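Local atomic coordinates of exopolyphosphatase-related protein (Archaeoglobus fulgidus, PDB entry 3LLV), a protein that probably binds NAD(P) through the Rossmann-type TrkA-N domain described here, and as a full-length protein may also bind nucleic acid. Residues L66-V71 and S93-Y98; V74-S79 and K86-L91; L21-T26 and E48-V53. All coordinates share one frame; numbering follows the deposited sequence.

Interaction 1 of 3, residues L66-V71 and S93-Y98; sequences LDLEGV and SVSDVY
Val97 holds CG1 between its backbone N and carbonyl carbon (chi1 58°), which sets CG2 anti to the N and turns it toward Val71. Val97 CG2 lies 3.8 Å from Val71 CG1, with Val71 CB almost as near, and the two branched side chains meet at a slant. Leu68 has CG beside its own N and anti to the carbonyl carbon (chi1 -66°), a setting that carries Leu68 CD1 across to Ser95 CB at 3.7 Å. Leu68 CD1 is also 4.4 Å from Val97 CG1, so Leu68 spans both residues. No hydrogen bond crosses between the segments; the contact is made by apolar groups. The polar work is done within 93-98: Ser95 OG accepts from Val97 N at 3.0 Å, an ST turn that shapes the backbone immediately before the side chain of Val97. Arg92 hydrogen-bonds to the carbonyl oxygens of Ser95 and Val97. Leu68 and Val71 also touch Ile10 of strand 9-12. Two loops are thereby packed together, one leading into strand 73-76 and the other into strand 99-103, at the entry to neighbouring parallel strands of a Rossmann fold.

Interaction 2 of 3, residues V74-S79 and K86-L91; sequences VLITGS and KILKAL
No ring, amide or carboxylate enters the contact of Val74 and Ile76 with Ile87, Leu88 and Leu91, so it has no faces or edges to assign; branched aliphatic groups, all from buried residues, make the whole interface, and no hydrogen bond joins the two segments. Val74 and Leu91 meet end on, Val74 CG1 standing 3.9 Å from Leu91 CD2. Ile76 and Ile87 instead lie alongside one another, running opposite ways, and Ile76 CD1 comes within 3.8 Å of Ile87 CG2. With its CG1 beside the backbone N (chi1 -63°) and the chain then extended (chi2 168°), Ile76 pushes CD1 on to the helix backbone itself, Ile76 CD1 lying 4.0 Å from Leu88 CA. This is the first half of a beta-alpha-beta crossover, in which strand 73-76 passes into helix 81-94 and the chain returns as strand 99-103. The short strand and helix segments run nearly antiparallel, at 156°, with their axes 10.2 Å apart, a spacing filled by these side chains. Tyr63 of helix 60-65 touches Ile87 and Leu91 from a neighbouring helix, while Val101 of strand 99-103 borders Ile76 within the sheet.

Interaction 3 of 3, residues L21-T26 and E48-V53; sequences LVRELT and EGFDAV
Val22 and Phe50 form the tight part of this contact. The valine sends CG1 over one face of the ring, Val22 CG1 lying 3.6 Å from Phe50 CD1, in a CH-pi approach set toward the rim and 25° off the ring normal. Val22 is buried, and its side chain also touches Ala34 and Val11 of the sheet. At the ring's edge, Thr26 OG1 sits 3.6 Å from Phe50 CE1. Thr26 OG1 also donates to Val22 O at 2.7 Å, nearly in line with the carbonyl, so the hydroxyl is turned back to its own helix. Thr26 CG2 comes near Phe50 CE1 as well, at 4.1 Å. Were Thr26 an alanine, Val22 O would probably lose its side-chain donor and the CE1 edge of Phe50 would be less closely packed. The helix, 16-27, follows the first strand of the Rossmann fold, and Phe50 leads into 51-54, the outermost strand on this side of the parallel sheet. Just before Phe50, Gly49, with its positive phi of 97°, closes helix 39-47 in a Schellman motif, and Phe50, the next residue, points its side chain toward helix 16-27. The looser, solvent side belongs to Arg23: Arg23 CG reaches Phe50 CZ at 4.1 Å, obliquely, and beyond that touch the chain of this exposed residue bends at chi3.

In the fold
From the N terminus, interaction 3 closes first: helix 16-27 meets the turn into strand 51-54, enclosing strand 32-36 and helix 39-47. Interaction 1 opens only afterwards, with 66-71, and closes at 93-98; interaction 2 is nested within that loop, so none of the three cross. Interactions 1 and 2 share helix 81-94 and adjoin through a probable hydrogen bond between Val74 N and Tyr98 O. Interaction 3, its centre about 18 Å from that of interaction 2, meets it through Leu75 and Thr77, which touch Leu21. Interaction 3 joins helix 16-27 to edge strand 51-54, interaction 2 strand 73-76 to helix 81-94, and interaction 1 the loops entering strands 73-76 and 99-103.

Interaction 1 of 3, residues L66-V71 and S93-Y98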
loop_
_atom_site.group_PDB
_atom_site.type_symbol
_atom_site.label_atom_id
_atom_site.label_comp_id
_atom_site.label_asym_id
_atom_site.label_seq_id
_atom_site.Cartn_x
_atom_site.Cartn_y
_atom_site.Cartn_z
ATOM N N LEU A 66 -6.955 11.532 -8.544
ATOM C CA LEU A 66 -7.002 11.692 -7.079
ATOM C C LEU A 66 -6.410 13.019 -6.628
ATOM O O LEU A 66 -5.536 13.582 -7.298
ATOM C CB LEU A 66 -6.253 10.551 -6.393
ATOM C CG LEU A 66 -6.730 9.109 -6.594
ATOM C CD1 LEU A 66 -5.688 8.159 -6.019
ATOM C CD2 LEU A 66 -8.099 8.875 -5.949
ATOM N N ASP A 67 -6.891 13.524 -5.495
ATOM C CA ASP A 67 -6.280 14.693 -4.880
ATOM C C ASP A 67 -5.248 14.166 -3.901
ATOM O O ASP A 67 -5.577 13.780 -2.783
ATOM C CB ASP A 67 -7.329 15.546 -4.168
ATOM C CG ASP A 67 -6.750 16.837 -3.596
ATOM O OD1 ASP A 67 -7.489 17.850 -3.510
ATOM O OD2 ASP A 67 -5.556 16.844 -3.223
ATOM N N LEU A 68 -4.003 14.151 -4.302
ATOM C CA LEU A 68 -2.968 13.538 -3.528
ATOM C C LEU A 68 -2.163 14.492 -2.675
ATOM O O LEU A 68 -1.271 14.078 -1.967
ATOM C CB LEU A 68 -2.014 12.815 -4.447
ATOM C CG LEU A 68 -2.490 11.613 -5.216
ATOM C CD1 LEU A 68 -1.475 11.312 -6.234
ATOM C CD2 LEU A 68 -2.703 10.457 -4.329
ATOM N N GLU A 69 -2.401 15.785 -2.781
ATOM C CA GLU A 69 -1.487 16.700 -2.109
ATOM C C GLU A 69 -1.669 16.701 -0.591
ATOM O O GLU A 69 -0.711 16.941 0.102
ATOM C CB GLU A 69 -1.495 18.118 -2.715
ATOM N N GLY A 70 -2.875 16.408 -0.121
ATOM C CA GLY A 70 -3.159 16.211 1.283
ATOM C C GLY A 70 -3.030 14.804 1.889
ATOM O O GLY A 70 -3.196 14.627 3.066
ATOM N N VAL A 71 -2.725 13.818 1.063
ATOM C CA VAL A 71 -2.453 12.458 1.519
ATOM C C VAL A 71 -1.192 12.340 2.384
ATOM O O VAL A 71 -0.210 12.909 2.079
ATOM C CB VAL A 71 -2.338 11.528 0.321
ATOM C CG1 VAL A 71 -1.870 10.172 0.729
ATOM C CG2 VAL A 71 -3.611 11.393 -0.356
ATOM N N SER A 93 5.609 8.965 -11.456
ATOM C CA SER A 93 5.497 9.731 -12.697
ATOM C C SER A 93 4.487 10.872 -12.539
ATOM O O SER A 93 4.523 11.839 -13.296
ATOM C CB SER A 93 5.101 8.830 -13.860
ATOM O OG SER A 93 3.709 8.562 -13.822
ATOM N N VAL A 94 3.601 10.750 -11.544
ATOM C CA VAL A 94 2.542 11.735 -11.249
ATOM C C VAL A 94 2.809 12.584 -9.996
ATOM O O VAL A 94 2.519 13.788 -10.005
ATOM C CB VAL A 94 1.156 11.032 -11.087
ATOM C CG1 VAL A 94 0.045 12.033 -10.733
ATOM C CG2 VAL A 94 0.787 10.268 -12.379
ATOM N N SER A 95 3.334 11.970 -8.928
ATOM C CA SER A 95 3.358 12.638 -7.633
ATOM C C SER A 95 4.534 12.199 -6.784
ATOM O O SER A 95 4.978 11.042 -6.887
ATOM C CB SER A 95 2.073 12.299 -6.872
ATOM O OG SER A 95 2.051 12.868 -5.568
ATOM N N ASP A 96 5.004 13.110 -5.942
ATOM C CA ASP A 96 6.005 12.769 -4.927
ATOM C C ASP A 96 5.402 12.290 -3.591
ATOM O O ASP A 96 6.131 12.155 -2.589
ATOM C CB ASP A 96 6.996 13.929 -4.721
ATOM C CG ASP A 96 6.391 15.101 -3.955
ATOM O OD1 ASP A 96 5.175 15.079 -3.660
ATOM O OD2 ASP A 96 7.151 16.069 -3.683
ATOM N N VAL A 97 4.088 12.035 -3.576
ATOM C CA VAL A 97 3.412 11.679 -2.336
ATOM C C VAL A 97 4.162 10.559 -1.592
ATOM O O VAL A 97 4.623 9.586 -2.207
ATOM C CB VAL A 97 1.921 11.313 -2.570
ATOM C CG1 VAL A 97 1.782 10.128 -3.572
ATOM C CG2 VAL A 97 1.237 11.019 -1.218
ATOM N N TYR A 98 4.318 10.703 -0.281
ATOM C CA TYR A 98 5.079 9.723 0.492
ATOM C C TYR A 98 4.536 8.298 0.278
ATOM O O TYR A 98 3.313 8.087 0.339
ATOM C CB TYR A 98 4.954 10.115 1.946
ATOM C CG TYR A 98 5.938 9.463 2.867
ATOM C CD1 TYR A 98 7.147 10.078 3.162
ATOM C CD2 TYR A 98 5.648 8.239 3.474
ATOM C CE1 TYR A 98 8.051 9.498 4.022
ATOM C CE2 TYR A 98 6.554 7.656 4.374
ATOM C CZ TYR A 98 7.751 8.295 4.625
ATOM O OH TYR A 98 8.670 7.724 5.502
#

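Interaction 2 of 3, residues V74-S79 and K86-L91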
loop_
_atom_site.group_PDB
_atom_site.type_symbol
_atom_site.label_atom_id
_atom_site.label_comp_id
_atom_site.label_asym_id
_atom_site.label_seq_id
_atom_site.Cartn_x
_atom_site.Cartn_y
_atom_site.Cartn_z
ATOM N N VAL A 74 0.873 6.769 0.715
ATOM C CA VAL A 74 0.344 5.734 -0.130
ATOM C C VAL A 74 1.046 4.451 0.297
ATOM O O VAL A 74 2.274 4.410 0.354
ATOM C CB VAL A 74 0.628 6.043 -1.613
ATOM C CG1 VAL A 74 0.250 4.839 -2.514
ATOM C CG2 VAL A 74 -0.116 7.312 -2.043
ATOM N N LEU A 75 0.258 3.414 0.579
ATOM C CA LEU A 75 0.799 2.149 1.080
ATOM C C LEU A 75 0.665 1.105 -0.031
ATOM O O LEU A 75 -0.435 0.779 -0.465
ATOM C CB LEU A 75 0.075 1.712 2.356
ATOM C CG LEU A 75 -0.088 2.761 3.446
ATOM C CD1 LEU A 75 -0.715 2.079 4.649
ATOM C CD2 LEU A 75 1.244 3.420 3.828
ATOM N N ILE A 76 1.803 0.630 -0.529
ATOM C CA ILE A 76 1.791 -0.340 -1.627
ATOM C C ILE A 76 2.026 -1.686 -0.947
ATOM O O ILE A 76 3.156 -1.986 -0.516
ATOM C CB ILE A 76 2.865 0.002 -2.691
ATOM C CG1 ILE A 76 2.565 1.373 -3.331
ATOM C CG2 ILE A 76 2.907 -1.107 -3.783
ATOM C CD1 ILE A 76 3.695 1.939 -4.173
ATOM N N THR A 77 0.958 -2.494 -0.843
ATOM C CA THR A 77 0.954 -3.647 0.082
ATOM C C THR A 77 0.858 -5.020 -0.574
ATOM O O THR A 77 0.835 -6.029 0.130
ATOM C CB THR A 77 -0.208 -3.548 1.119
ATOM O OG1 THR A 77 -1.437 -3.821 0.446
ATOM C CG2 THR A 77 -0.277 -2.201 1.722
ATOM N N GLY A 78 0.777 -5.077 -1.905
ATOM C CA GLY A 78 0.646 -6.353 -2.612
ATOM C C GLY A 78 1.880 -7.223 -2.478
ATOM O O GLY A 78 2.967 -6.744 -2.143
ATOM N N SER A 79 1.722 -8.505 -2.785
ATOM C CA SER A 79 2.800 -9.450 -2.503
ATOM C C SER A 79 3.634 -9.787 -3.753
ATOM O O SER A 79 4.453 -10.717 -3.729
ATOM C CB SER A 79 2.194 -10.705 -1.875
ATOM O OG SER A 79 1.397 -11.363 -2.832
ATOM N N LYS A 86 6.196 -1.539 -10.641
ATOM C CA LYS A 86 5.425 -0.873 -11.686
ATOM C C LYS A 86 4.460 0.144 -11.092
ATOM O O LYS A 86 4.303 1.259 -11.642
ATOM C CB LYS A 86 4.685 -1.901 -12.527
ATOM C CG LYS A 86 5.568 -2.606 -13.526
ATOM C CD LYS A 86 4.760 -3.670 -14.258
ATOM C CE LYS A 86 5.389 -4.040 -15.590
ATOM N NZ LYS A 86 6.786 -4.534 -15.435
ATOM N N ILE A 87 3.844 -0.216 -9.965
ATOM C CA ILE A 87 2.909 0.686 -9.297
ATOM C C ILE A 87 3.641 1.925 -8.803
ATOM O O ILE A 87 3.207 3.071 -9.031
ATOM C CB ILE A 87 2.221 -0.011 -8.102
ATOM C CG1 ILE A 87 1.264 -1.116 -8.602
ATOM C CG2 ILE A 87 1.551 1.009 -7.207
ATOM C CD1 ILE A 87 0.830 -2.048 -7.499
ATOM N N LEU A 88 4.789 1.698 -8.171
ATOM C CA LEU A 88 5.576 2.792 -7.598
ATOM C C LEU A 88 6.040 3.742 -8.722
ATOM O O LEU A 88 6.018 4.952 -8.546
ATOM C CB LEU A 88 6.795 2.220 -6.860
ATOM C CG LEU A 88 7.861 3.218 -6.360
ATOM C CD1 LEU A 88 7.230 4.222 -5.381
ATOM C CD2 LEU A 88 9.034 2.468 -5.697
ATOM N N LYS A 89 6.462 3.188 -9.859
ATOM C CA LYS A 89 6.929 4.028 -10.964
ATOM C C LYS A 89 5.786 4.850 -11.565
ATOM O O LYS A 89 5.997 6.015 -11.909
ATOM C CB LYS A 89 7.593 3.158 -12.028
ATOM C CG LYS A 89 9.000 2.696 -11.579
ATOM C CD LYS A 89 9.661 1.744 -12.586
ATOM C CE LYS A 89 11.000 1.266 -12.056
ATOM N NZ LYS A 89 11.647 0.245 -12.924
ATOM N N ALA A 90 4.602 4.238 -11.704
ATOM C CA ALA A 90 3.395 4.950 -12.175
ATOM C C ALA A 90 3.057 6.110 -11.234
ATOM O O ALA A 90 2.834 7.259 -11.670
ATOM C CB ALA A 90 2.177 3.984 -12.307
ATOM N N LEU A 91 3.026 5.801 -9.940
ATOM C CA LEU A 91 2.776 6.792 -8.919
ATOM C C LEU A 91 3.765 7.935 -9.031
ATOM O O LEU A 91 3.361 9.092 -9.093
ATOM C CB LEU A 91 2.838 6.154 -7.513
ATOM C CG LEU A 91 2.570 7.135 -6.371
ATOM C CD1 LEU A 91 1.160 7.759 -6.440
ATOM C CD2 LEU A 91 2.798 6.454 -4.999
#

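Interaction 3 of 3, residues L21-T26 and E48-V53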
loop_
_atom_site.group_PDB
_atom_site.type_symbol
_atom_site.label_atom_id
_atom_site.label_comp_id
_atom_site.label_asym_id
_atom_site.label_seq_id
_atom_site.Cartn_x
_atom_site.Cartn_y
_atom_site.Cartn_z
ATOM N N LEU A 21 -4.573 -3.308 7.082
ATOM C CA LEU A 21 -4.249 -1.888 7.238
ATOM C C LEU A 21 -5.456 -0.967 7.087
ATOM O O LEU A 21 -5.584 0.001 7.821
ATOM C CB LEU A 21 -3.166 -1.483 6.232
ATOM C CG LEU A 21 -1.764 -1.888 6.676
ATOM C CD1 LEU A 21 -0.769 -1.811 5.513
ATOM C CD2 LEU A 21 -1.302 -1.034 7.843
ATOM N N VAL A 22 -6.312 -1.294 6.135
ATOM C CA VAL A 22 -7.586 -0.566 5.939
ATOM C C VAL A 22 -8.402 -0.610 7.236
ATOM O O VAL A 22 -8.986 0.394 7.623
ATOM C CB VAL A 22 -8.389 -1.115 4.741
ATOM C CG1 VAL A 22 -9.769 -0.433 4.653
ATOM C CG2 VAL A 22 -7.647 -0.876 3.436
ATOM N N ARG A 23 -8.424 -1.717 7.968
ATOM C CA ARG A 23 -9.147 -1.795 9.243
ATOM C C ARG A 23 -8.529 -1.025 10.324
ATOM O O ARG A 23 -9.166 -0.308 11.033
ATOM C CB ARG A 23 -9.172 -3.206 9.749
ATOM C CG ARG A 23 -10.131 -4.048 9.112
ATOM C CD ARG A 23 -10.247 -5.332 9.855
ATOM N NE ARG A 23 -10.613 -5.194 11.239
ATOM C CZ ARG A 23 -10.538 -6.182 12.134
ATOM N NH1 ARG A 23 -10.905 -5.995 13.370
ATOM N NH2 ARG A 23 -10.081 -7.361 11.803
ATOM N N GLU A 24 -7.243 -1.225 10.487
ATOM C CA GLU A 24 -6.551 -0.628 11.606
ATOM C C GLU A 24 -6.493 0.894 11.526
ATOM O O GLU A 24 -6.640 1.568 12.543
ATOM C CB GLU A 24 -5.150 -1.218 11.743
ATOM C CG GLU A 24 -4.502 -0.936 13.091
ATOM C CD GLU A 24 -3.203 -1.684 13.288
ATOM O OE1 GLU A 24 -2.409 -1.281 14.172
ATOM O OE2 GLU A 24 -2.973 -2.665 12.547
ATOM N N LEU A 25 -6.274 1.431 10.326
ATOM C CA LEU A 25 -6.243 2.878 10.137
ATOM C C LEU A 25 -7.614 3.518 10.341
ATOM O O LEU A 25 -7.729 4.587 10.943
ATOM C CB LEU A 25 -5.659 3.230 8.764
ATOM C CG LEU A 25 -4.153 2.963 8.630
ATOM C CD1 LEU A 25 -3.727 2.961 7.161
ATOM C CD2 LEU A 25 -3.333 3.954 9.424
ATOM N N THR A 26 -8.652 2.851 9.856
ATOM C CA THR A 26 -10.022 3.287 10.107
ATOM C C THR A 26 -10.321 3.362 11.611
ATOM O O THR A 26 -10.913 4.347 12.075
ATOM C CB THR A 26 -11.040 2.404 9.348
ATOM O OG1 THR A 26 -10.710 2.419 7.949
ATOM C CG2 THR A 26 -12.480 2.905 9.556
ATOM N N GLU A 48 -18.563 -3.761 3.413
ATOM C CA GLU A 48 -18.305 -3.616 4.825
ATOM C C GLU A 48 -18.308 -2.171 5.270
ATOM O O GLU A 48 -18.142 -1.883 6.464
ATOM C CB GLU A 48 -16.950 -4.239 5.170
ATOM C CG GLU A 48 -16.893 -5.684 4.783
ATOM C CD GLU A 48 -15.629 -6.349 5.221
ATOM O OE1 GLU A 48 -14.611 -5.648 5.380
ATOM O OE2 GLU A 48 -15.667 -7.579 5.390
ATOM N N GLY A 49 -18.449 -1.256 4.315
ATOM C CA GLY A 49 -18.533 0.155 4.654
ATOM C C GLY A 49 -17.215 0.871 4.530
ATOM O O GLY A 49 -17.066 2.001 5.001
ATOM N N PHE A 50 -16.253 0.219 3.894
ATOM C CA PHE A 50 -14.995 0.885 3.572
ATOM C C PHE A 50 -15.102 1.625 2.238
ATOM O O PHE A 50 -15.967 1.301 1.407
ATOM C CB PHE A 50 -13.813 -0.101 3.593
ATOM C CG PHE A 50 -13.551 -0.690 4.956
ATOM C CD1 PHE A 50 -13.079 0.113 5.992
ATOM C CD2 PHE A 50 -13.798 -2.028 5.206
ATOM C CE1 PHE A 50 -12.817 -0.424 7.262
ATOM C CE2 PHE A 50 -13.559 -2.577 6.471
ATOM C CZ PHE A 50 -13.071 -1.770 7.498
ATOM N N ASP A 51 -14.275 2.655 2.078
ATOM C CA ASP A 51 -14.142 3.367 0.805
ATOM C C ASP A 51 -13.141 2.604 -0.049
ATOM O O ASP A 51 -11.984 2.441 0.345
ATOM C CB ASP A 51 -13.645 4.790 1.032
ATOM C CG ASP A 51 -14.616 5.625 1.840
ATOM O OD1 ASP A 51 -15.819 5.653 1.492
ATOM O OD2 ASP A 51 -14.167 6.259 2.819
ATOM N N ALA A 52 -13.593 2.106 -1.193
ATOM C CA ALA A 52 -12.759 1.251 -2.027
ATOM C C ALA A 52 -13.095 1.480 -3.477
ATOM O O ALA A 52 -14.255 1.738 -3.819
ATOM C CB ALA A 52 -12.963 -0.232 -1.650
ATOM N N VAL A 53 -12.081 1.402 -4.334
ATOM C CA VAL A 53 -12.284 1.589 -5.762
ATOM C C VAL A 53 -11.521 0.551 -6.600
ATOM O O VAL A 53 -10.387 0.170 -6.262
ATOM C CB VAL A 53 -11.927 3.063 -6.168
ATOM C CG1 VAL A 53 -10.455 3.404 -5.834
ATOM C CG2 VAL A 53 -12.249 3.339 -7.632
#